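Local coordinates for protein Non-heme chloroperoxidase CPO-A1 (Streptomyces aureofaciens, PDB 1A8Q) that probably chlorinates in 7-chlorotetracycline biosynthesis, and can also brominate, as a non-heme haloperoxidase of the alpha/beta hydrolase fold, at residues A41-Y47 with L268-N273; D84-L90 with G110-V116. All coordinates share one frame; numbering follows the deposited sequence.

Interaction 1. Residues A41-Y47 with L268-N273; sequences AVVDAGY and LLEFLN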
ATOM      1  N   ALA A  41       6.390 -14.856  -6.121  1.00 11.33           N
ATOM      2  CA  ALA A  41       7.811 -14.556  -6.381  1.00 11.17           C
ATOM      3  C   ALA A  41       8.640 -14.735  -5.111  1.00 12.80           C
ATOM      4  O   ALA A  41       9.724 -15.330  -5.199  1.00 11.48           O
ATOM      5  CB  ALA A  41       7.986 -13.166  -6.938  1.00 12.74           C
ATOM      6  N   VAL A  42       8.234 -14.151  -3.981  1.00 10.79           N
ATOM      7  CA  VAL A  42       9.078 -14.302  -2.793  1.00 11.27           C
ATOM      8  C   VAL A  42       9.068 -15.700  -2.234  1.00 12.21           C
ATOM      9  O   VAL A  42      10.118 -16.179  -1.753  1.00 12.73           O
ATOM     10  CB  VAL A  42       8.772 -13.252  -1.701  1.00 11.27           C
ATOM     11  CG1 VAL A  42       8.900 -11.881  -2.380  1.00 11.66           C
ATOM     12  CG2 VAL A  42       7.404 -13.482  -1.078  1.00 11.85           C
ATOM     13  N   VAL A  43       7.953 -16.446  -2.306  1.00  9.57           N
ATOM     14  CA  VAL A  43       7.974 -17.793  -1.726  1.00 10.47           C
ATOM     15  C   VAL A  43       8.816 -18.714  -2.624  1.00 10.34           C
ATOM     16  O   VAL A  43       9.602 -19.510  -2.065  1.00 12.58           O
ATOM     17  CB  VAL A  43       6.533 -18.306  -1.591  1.00 10.68           C
ATOM     18  CG1 VAL A  43       6.522 -19.709  -0.974  1.00 12.16           C
ATOM     19  CG2 VAL A  43       5.773 -17.369  -0.645  1.00 10.86           C
ATOM     20  N   ASP A  44       8.837 -18.494  -3.921  1.00 10.15           N
ATOM     21  CA  ASP A  44       9.675 -19.321  -4.809  1.00 10.58           C
ATOM     22  C   ASP A  44      11.157 -19.020  -4.574  1.00 13.71           C
ATOM     23  O   ASP A  44      12.006 -19.898  -4.826  1.00 16.36           O
ATOM     24  CB  ASP A  44       9.370 -19.109  -6.285  1.00 11.96           C
ATOM     25  CG  ASP A  44       8.069 -19.804  -6.713  1.00 13.34           C
ATOM     26  OD1 ASP A  44       7.701 -20.768  -6.038  1.00 14.63           O
ATOM     27  OD2 ASP A  44       7.598 -19.416  -7.777  1.00 15.46           O
ATOM     28  N   ALA A  45      11.489 -17.874  -4.029  1.00 11.35           N
ATOM     29  CA  ALA A  45      12.862 -17.505  -3.700  1.00 14.02           C
ATOM     30  C   ALA A  45      13.223 -17.887  -2.277  1.00 13.88           C
ATOM     31  O   ALA A  45      14.334 -17.557  -1.809  1.00 16.44           O
ATOM     32  CB  ALA A  45      13.044 -16.014  -3.934  1.00 15.20           C
ATOM     33  N   GLY A  46      12.393 -18.563  -1.520  1.00 13.05           N
ATOM     34  CA  GLY A  46      12.674 -19.062  -0.203  1.00 12.89           C
ATOM     35  C   GLY A  46      12.282 -18.241   1.011  1.00 14.45           C
ATOM     36  O   GLY A  46      12.702 -18.496   2.141  1.00 13.65           O
ATOM     37  N   TYR A  47      11.291 -17.363   0.804  1.00 12.63           N
ATOM     38  CA  TYR A  47      10.724 -16.568   1.873  1.00 11.21           C
ATOM     39  C   TYR A  47       9.280 -17.010   2.192  1.00 12.39           C
ATOM     40  O   TYR A  47       8.764 -17.831   1.431  1.00 12.08           O
ATOM     41  CB  TYR A  47      10.635 -15.087   1.449  1.00 11.90           C
ATOM     42  CG  TYR A  47      12.044 -14.514   1.192  1.00 12.60           C
ATOM     43  CD1 TYR A  47      12.771 -13.991   2.259  1.00 14.27           C
ATOM     44  CD2 TYR A  47      12.539 -14.466  -0.090  1.00 14.12           C
ATOM     45  CE1 TYR A  47      14.054 -13.505   2.003  1.00 14.49           C
ATOM     46  CE2 TYR A  47      13.825 -13.980  -0.344  1.00 15.73           C
ATOM     47  CZ  TYR A  47      14.552 -13.525   0.727  1.00 15.23           C
ATOM     48  OH  TYR A  47      15.827 -13.016   0.490  1.00 17.64           O
ATOM     49  N   LEU A 268      12.682  -6.238  -5.700  1.00 11.50           N
ATOM     50  CA  LEU A 268      12.288  -6.703  -4.382  1.00 10.42           C
ATOM     51  C   LEU A 268      13.148  -7.866  -3.933  1.00  9.94           C
ATOM     52  O   LEU A 268      13.646  -7.870  -2.803  1.00 13.91           O
ATOM     53  CB  LEU A 268      10.796  -7.132  -4.387  1.00 10.78           C
ATOM     54  CG  LEU A 268      10.279  -7.661  -3.056  1.00 12.14           C
ATOM     55  CD1 LEU A 268      10.348  -6.621  -1.950  1.00 13.80           C
ATOM     56  CD2 LEU A 268       8.814  -8.127  -3.294  1.00 13.17           C
ATOM     57  N   LEU A 269      13.389  -8.833  -4.834  1.00 11.45           N
ATOM     58  CA  LEU A 269      14.179  -9.987  -4.462  1.00 12.24           C
ATOM     59  C   LEU A 269      15.648  -9.582  -4.198  1.00 13.37           C
ATOM     60  O   LEU A 269      16.193 -10.120  -3.224  1.00 13.71           O
ATOM     61  CB  LEU A 269      14.071 -11.056  -5.531  1.00 12.34           C
ATOM     62  CG  LEU A 269      12.785 -11.913  -5.531  1.00 15.20           C
ATOM     63  CD1 LEU A 269      12.878 -12.923  -6.656  1.00 17.79           C
ATOM     64  CD2 LEU A 269      12.605 -12.606  -4.191  1.00 17.79           C
ATOM     65  N   GLU A 270      16.134  -8.618  -4.942  1.00 14.89           N
ATOM     66  CA  GLU A 270      17.514  -8.143  -4.687  1.00 16.42           C
ATOM     67  C   GLU A 270      17.591  -7.485  -3.323  1.00 15.52           C
ATOM     68  O   GLU A 270      18.450  -7.781  -2.480  1.00 15.61           O
ATOM     69  CB  GLU A 270      17.924  -7.179  -5.790  1.00 20.53           C
ATOM     70  CG  GLU A 270      19.320  -6.585  -5.542  1.00 27.38           C
ATOM     71  CD  GLU A 270      19.630  -5.611  -6.671  1.00 32.01           C
ATOM     72  OE1 GLU A 270      20.098  -6.084  -7.721  1.00 34.80           O
ATOM     73  OE2 GLU A 270      19.351  -4.412  -6.500  1.00 34.38           O
ATOM     74  N   PHE A 271      16.600  -6.625  -2.993  1.00 13.08           N
ATOM     75  CA  PHE A 271      16.538  -5.959  -1.718  1.00 12.62           C
ATOM     76  C   PHE A 271      16.363  -6.902  -0.557  1.00 12.19           C
ATOM     77  O   PHE A 271      16.865  -6.654   0.536  1.00 13.56           O
ATOM     78  CB  PHE A 271      15.363  -4.935  -1.729  1.00 12.67           C
ATOM     79  CG  PHE A 271      15.317  -4.078  -0.495  1.00 13.10           C
ATOM     80  CD1 PHE A 271      16.260  -3.069  -0.315  1.00 14.42           C
ATOM     81  CD2 PHE A 271      14.418  -4.362   0.527  1.00 14.28           C
ATOM     82  CE1 PHE A 271      16.218  -2.333   0.867  1.00 14.32           C
ATOM     83  CE2 PHE A 271      14.341  -3.588   1.668  1.00 16.00           C
ATOM     84  CZ  PHE A 271      15.281  -2.577   1.836  1.00 15.29           C
ATOM     85  N   LEU A 272      15.602  -8.013  -0.711  1.00 11.87           N
ATOM     86  CA  LEU A 272      15.354  -8.918   0.389  1.00 12.23           C
ATOM     87  C   LEU A 272      16.624  -9.614   0.888  1.00 16.70           C
ATOM     88  O   LEU A 272      16.641 -10.079   2.018  1.00 15.83           O
ATOM     89  CB  LEU A 272      14.307  -9.982   0.055  1.00 13.85           C
ATOM     90  CG  LEU A 272      12.887  -9.398  -0.100  1.00 14.01           C
ATOM     91  CD1 LEU A 272      11.964 -10.434  -0.748  1.00 14.14           C
ATOM     92  CD2 LEU A 272      12.364  -8.940   1.243  1.00 13.89           C
ATOM     93  N   ASN A 273      17.665  -9.648   0.077  1.00 23.30           N
ATOM     94  CA  ASN A 273      18.938 -10.213   0.518  1.00 31.38           C
ATOM     95  C   ASN A 273      19.735  -9.197   1.325  1.00 34.66           C
ATOM     96  O   ASN A 273      20.964  -9.364   1.454  1.00 39.38           O
ATOM     97  CB  ASN A 273      19.791 -10.558  -0.713  1.00 34.74           C
ATOM     98  CG  ASN A 273      19.297 -11.827  -1.354  1.00 37.04           C
ATOM     99  OD1 ASN A 273      20.081 -12.750  -1.536  1.00 40.48           O
ATOM    100  ND2 ASN A 273      18.012 -11.905  -1.667  1.00 40.25           N
TER

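Interaction 2. Residues D84-L90 with G110-V116; sequences DLRDVTL and GRLRSAV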
ATOM      1  N   ASP A  84       3.899 -14.350  15.858  1.00 18.38           N
ATOM      2  CA  ASP A  84       5.195 -14.119  16.467  1.00 20.21           C
ATOM      3  C   ASP A  84       6.276 -14.026  15.409  1.00 19.06           C
ATOM      4  O   ASP A  84       7.276 -14.757  15.389  1.00 21.21           O
ATOM      5  CB  ASP A  84       5.504 -15.199  17.512  1.00 22.83           C
ATOM      6  CG  ASP A  84       6.673 -14.768  18.395  1.00 25.81           C
ATOM      7  OD1 ASP A  84       7.102 -13.593  18.390  1.00 25.10           O
ATOM      8  OD2 ASP A  84       7.166 -15.680  19.091  1.00 28.29           O
ATOM      9  N   LEU A  85       6.092 -13.099  14.470  1.00 16.45           N
ATOM     10  CA  LEU A  85       7.025 -12.938  13.373  1.00 15.22           C
ATOM     11  C   LEU A  85       8.189 -12.019  13.736  1.00 17.71           C
ATOM     12  O   LEU A  85       8.010 -11.001  14.391  1.00 18.30           O
ATOM     13  CB  LEU A  85       6.304 -12.303  12.180  1.00 15.45           C
ATOM     14  CG  LEU A  85       5.108 -13.165  11.687  1.00 15.17           C
ATOM     15  CD1 LEU A  85       4.442 -12.413  10.545  1.00 17.08           C
ATOM     16  CD2 LEU A  85       5.610 -14.518  11.206  1.00 15.47           C
ATOM     17  N   ARG A  86       9.382 -12.428  13.322  1.00 16.54           N
ATOM     18  CA  ARG A  86      10.610 -11.673  13.560  1.00 18.15           C
ATOM     19  C   ARG A  86      11.428 -11.558  12.295  1.00 14.74           C
ATOM     20  O   ARG A  86      11.301 -12.378  11.361  1.00 14.28           O
ATOM     21  CB  ARG A  86      11.467 -12.441  14.598  1.00 22.69           C
ATOM     22  CG  ARG A  86      10.820 -12.599  15.972  1.00 28.32           C
ATOM     23  CD  ARG A  86      10.844 -11.231  16.633  1.00 32.88           C
ATOM     24  NE  ARG A  86      10.591 -11.197  18.070  1.00 36.96           N
ATOM     25  CZ  ARG A  86      10.731 -10.036  18.726  1.00 38.45           C
ATOM     26  NH1 ARG A  86      11.131  -8.955  18.072  1.00 39.75           N
ATOM     27  NH2 ARG A  86      10.471  -9.965  20.022  1.00 40.09           N
ATOM     28  N   ASP A  87      12.328 -10.560  12.219  1.00 14.83           N
ATOM     29  CA  ASP A  87      13.184 -10.361  11.059  1.00 15.09           C
ATOM     30  C   ASP A  87      12.343 -10.128   9.814  1.00 14.10           C
ATOM     31  O   ASP A  87      12.655 -10.638   8.748  1.00 14.40           O
ATOM     32  CB  ASP A  87      14.122 -11.548  10.851  1.00 18.66           C
ATOM     33  CG  ASP A  87      15.471 -11.212  10.262  1.00 23.13           C
ATOM     34  OD1 ASP A  87      15.878 -10.029  10.270  1.00 25.86           O
ATOM     35  OD2 ASP A  87      16.203 -12.118   9.784  1.00 25.55           O
ATOM     36  N   VAL A  88      11.247  -9.380  10.016  1.00 12.46           N
ATOM     37  CA  VAL A  88      10.287  -9.208   8.910  1.00 11.50           C
ATOM     38  C   VAL A  88      10.653  -8.111   7.937  1.00 11.47           C
ATOM     39  O   VAL A  88      11.173  -7.046   8.299  1.00 12.07           O
ATOM     40  CB  VAL A  88       8.937  -8.856   9.585  1.00 11.90           C
ATOM     41  CG1 VAL A  88       7.868  -8.485   8.552  1.00 12.44           C
ATOM     42  CG2 VAL A  88       8.404  -9.921  10.538  1.00 13.36           C
ATOM     43  N   THR A  89      10.333  -8.275   6.653  1.00 10.19           N
ATOM     44  CA  THR A  89      10.360  -7.153   5.716  1.00  8.50           C
ATOM     45  C   THR A  89       8.891  -6.761   5.458  1.00  9.99           C
ATOM     46  O   THR A  89       8.145  -7.643   5.063  1.00 10.06           O
ATOM     47  CB  THR A  89      11.040  -7.508   4.405  1.00 10.36           C
ATOM     48  OG1 THR A  89      12.456  -7.676   4.692  1.00 10.46           O
ATOM     49  CG2 THR A  89      10.947  -6.343   3.408  1.00 10.28           C
ATOM     50  N   LEU A  90       8.574  -5.502   5.665  1.00  9.19           N
ATOM     51  CA  LEU A  90       7.218  -5.035   5.358  1.00  9.13           C
ATOM     52  C   LEU A  90       7.284  -4.376   4.002  1.00  9.92           C
ATOM     53  O   LEU A  90       8.203  -3.589   3.693  1.00 11.33           O
ATOM     54  CB  LEU A  90       6.771  -3.939   6.343  1.00  9.35           C
ATOM     55  CG  LEU A  90       6.596  -4.417   7.795  1.00 10.12           C
ATOM     56  CD1 LEU A  90       6.186  -3.194   8.626  1.00 11.70           C
ATOM     57  CD2 LEU A  90       5.563  -5.525   7.886  1.00 12.96           C
ATOM     58  N   GLY A 110      11.505  -3.402  16.368  1.00 15.56           N
ATOM     59  CA  GLY A 110      12.095  -4.594  16.982  1.00 16.59           C
ATOM     60  C   GLY A 110      11.854  -5.885  16.220  1.00 16.73           C
ATOM     61  O   GLY A 110      12.728  -6.764  16.168  1.00 16.75           O
ATOM     62  N   ARG A 111      10.699  -6.002  15.553  1.00 14.96           N
ATOM     63  CA  ARG A 111      10.412  -7.217  14.784  1.00 15.78           C
ATOM     64  C   ARG A 111      10.838  -7.100  13.334  1.00 15.62           C
ATOM     65  O   ARG A 111      10.610  -8.037  12.540  1.00 17.47           O
ATOM     66  CB  ARG A 111       8.883  -7.463  14.781  1.00 16.46           C
ATOM     67  CG  ARG A 111       8.295  -7.904  16.088  1.00 17.31           C
ATOM     68  CD  ARG A 111       6.790  -8.208  15.968  1.00 17.89           C
ATOM     69  NE  ARG A 111       6.290  -8.694  17.245  1.00 19.09           N
ATOM     70  CZ  ARG A 111       6.360  -9.897  17.762  1.00 19.92           C
ATOM     71  NH1 ARG A 111       6.907 -10.910  17.119  1.00 20.60           N
ATOM     72  NH2 ARG A 111       5.814 -10.075  18.966  1.00 22.21           N
ATOM     73  N   LEU A 112      11.404  -5.970  12.933  1.00 13.56           N
ATOM     74  CA  LEU A 112      11.627  -5.725  11.526  1.00 13.10           C
ATOM     75  C   LEU A 112      13.089  -5.769  11.096  1.00 16.08           C
ATOM     76  O   LEU A 112      13.995  -5.310  11.802  1.00 17.86           O
ATOM     77  CB  LEU A 112      11.096  -4.344  11.083  1.00 13.74           C
ATOM     78  CG  LEU A 112       9.679  -3.963  11.545  1.00 15.27           C
ATOM     79  CD1 LEU A 112       9.302  -2.592  11.010  1.00 16.08           C
ATOM     80  CD2 LEU A 112       8.699  -5.035  11.048  1.00 15.84           C
ATOM     81  N   ARG A 113      13.270  -6.252   9.888  1.00 13.32           N
ATOM     82  CA  ARG A 113      14.575  -6.229   9.235  1.00 14.61           C
ATOM     83  C   ARG A 113      14.676  -5.053   8.292  1.00 15.62           C
ATOM     84  O   ARG A 113      15.721  -4.371   8.239  1.00 14.13           O
ATOM     85  CB  ARG A 113      14.776  -7.523   8.429  1.00 17.30           C
ATOM     86  CG  ARG A 113      16.134  -7.464   7.697  1.00 23.20           C
ATOM     87  CD  ARG A 113      16.392  -8.891   7.226  1.00 28.33           C
ATOM     88  NE  ARG A 113      17.772  -9.157   6.968  1.00 31.69           N
ATOM     89  CZ  ARG A 113      18.380 -10.330   7.049  1.00 33.18           C
ATOM     90  NH1 ARG A 113      17.755 -11.432   7.424  1.00 33.70           N
ATOM     91  NH2 ARG A 113      19.682 -10.312   6.773  1.00 35.28           N
ATOM     92  N   SER A 114      13.656  -4.836   7.455  1.00 12.19           N
ATOM     93  CA  SER A 114      13.738  -3.822   6.415  1.00 10.75           C
ATOM     94  C   SER A 114      12.307  -3.478   5.919  1.00 10.87           C
ATOM     95  O   SER A 114      11.371  -4.134   6.361  1.00 11.58           O
ATOM     96  CB  SER A 114      14.593  -4.269   5.225  1.00 11.07           C
ATOM     97  OG  SER A 114      14.096  -5.555   4.770  1.00 12.24           O
ATOM     98  N   ALA A 115      12.221  -2.479   5.062  1.00 10.44           N
ATOM     99  CA  ALA A 115      10.912  -1.997   4.597  1.00 10.06           C
ATOM    100  C   ALA A 115      10.992  -1.526   3.166  1.00 10.73           C
ATOM    101  O   ALA A 115      12.027  -1.115   2.645  1.00 10.51           O
ATOM    102  CB  ALA A 115      10.465  -0.793   5.436  1.00 10.00           C
ATOM    103  N   VAL A 116       9.852  -1.688   2.453  1.00  8.19           N
ATOM    104  CA  VAL A 116       9.790  -1.256   1.063  1.00  7.52           C
ATOM    105  C   VAL A 116       8.540  -0.384   0.927  1.00  9.32           C
ATOM    106  O   VAL A 116       7.470  -0.858   1.309  1.00  9.45           O
ATOM    107  CB  VAL A 116       9.630  -2.444   0.083  1.00  7.89           C
ATOM    108  CG1 VAL A 116       9.508  -1.952  -1.346  1.00  8.96           C
ATOM    109  CG2 VAL A 116      10.840  -3.396   0.232  1.00 10.75           C
TER
HETATM  110  O   HOH W   1      13.454  -8.900  14.430  1.00 25.01           O

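Interaction 1. Residues A41-Y47 with L268-N273
Leu272 and Tyr47 meet where the last turn of helix 260-272 lies beside the chain leaving helix 36-44. CD1 of Leu272 sits over one face of the Tyr47 ring, 4.2 Å from its centroid and 16° off the ring normal, a CH-pi contact displaced toward the rim. The same methyl lies 3.8 Å from Val42 CG1, and Leu268 CD2 reaches that valine methyl at 3.9 Å from a direction roughly at right angles to it. Val42 directs CG1 there because chi1 of -55° sets this branch opposite the carbonyl carbon. This is the dense, buried side: Val42 and Leu268 also pack on Phe24, and Leu272 and Tyr47 on Val22, so aliphatic side chains and the tyrosine ring together seat both segments on strand 21-25.

Toward solvent the contacts are fewer, with one tight point: Leu269 CD2 presses on CB of the exposed Ala45 at 3.4 Å, closer than usual for two carbons, and the small alanine suits so near an approach. Gly46 follows with positive phi (95°) in a Schellman motif, a conformation glycine adopts easily, and the turn carries Tyr47 back toward the other helix. Its phenol oxygen ends among polar neighbours: OH is 3.3 Å from Asn273 ND2, but the angle is too poor for a hydrogen bond. Asn273 ND2 instead makes a weak bond to Leu269 O, and Leu272 O accepts a hydrogen bond from Arg20.

With no clear hydrogen bond across it, the contact implies adhesion by aliphatic and aromatic burial, the polar groups finding their identified partners within their own segment or in Arg20.

Interaction 2. Residues D84-L90 with G110-V116
Val88, Thr89 and Leu90 pair in parallel with Leu112, Ser114 and Ala115, joining the strands of a beta-alpha-beta crossover through helix 96-107 in the alpha/beta hydrolase sheet. Among the backbone bonds, Val88 N donates to Arg111 O, while Val88 O receives Arg113 N at 2.7 Å and, weakly, Ser114 N. This forked acceptance marks a beta bulge, the register slipping by one between Val88 and Thr89; then Leu90 N donates to Ser114 O and Val116 N to Leu90 O.

Apolar contacts lie on the face of Val88, Leu90 and Leu112: CD2 of Leu112 reaches Leu90 CG at 3.9 Å, and helix 96-107 covers both leucines.

Two salt bridges lie at the strand entrances. Extended from CG to NE, Arg111 brings NH1 to Asp84 OD1 in a hydrogen-bonded salt bridge (3.0 Å, 177°) and to Leu85 O, both near its guanidinium plane; Arg86 stacks on that guanidinium, planes 29° apart. In the other, Asp87 and Arg113 lie side by side, OD2 to NH1 2.9 Å, and Lys274 OXT gives Arg113 a second negative partner. A water bridges Asp87 N and Gly110 O.

On the sheet's other face small hydroxyls fit closely: Thr89 OG1 donates to Ser114 OG at 2.7 Å.

Interactions 1 and 2 lie about 14 Å apart between centres, on the same side of the chain's centre, and touch through helix 260-272. That helix packs against one face of the sheet: Phe271 packs its ring on Ser114 and Val116, and Leu272 CD2 comes 3.7 Å from Thr89 CG2. In chain order residues 41-47 come first, then both strands of interaction 2, and finally 268-273, so the last helix returns to a sheet already laid down. Strand 21-25, beside 88-93 in the sheet, touches side chains of both contacts. Interaction 1 joins the C-terminal helix to helix 36-44, interaction 2 pairs two central strands, and Phe271 and Leu272 link them; strand 88-93 leads directly to the catalytic Ser94.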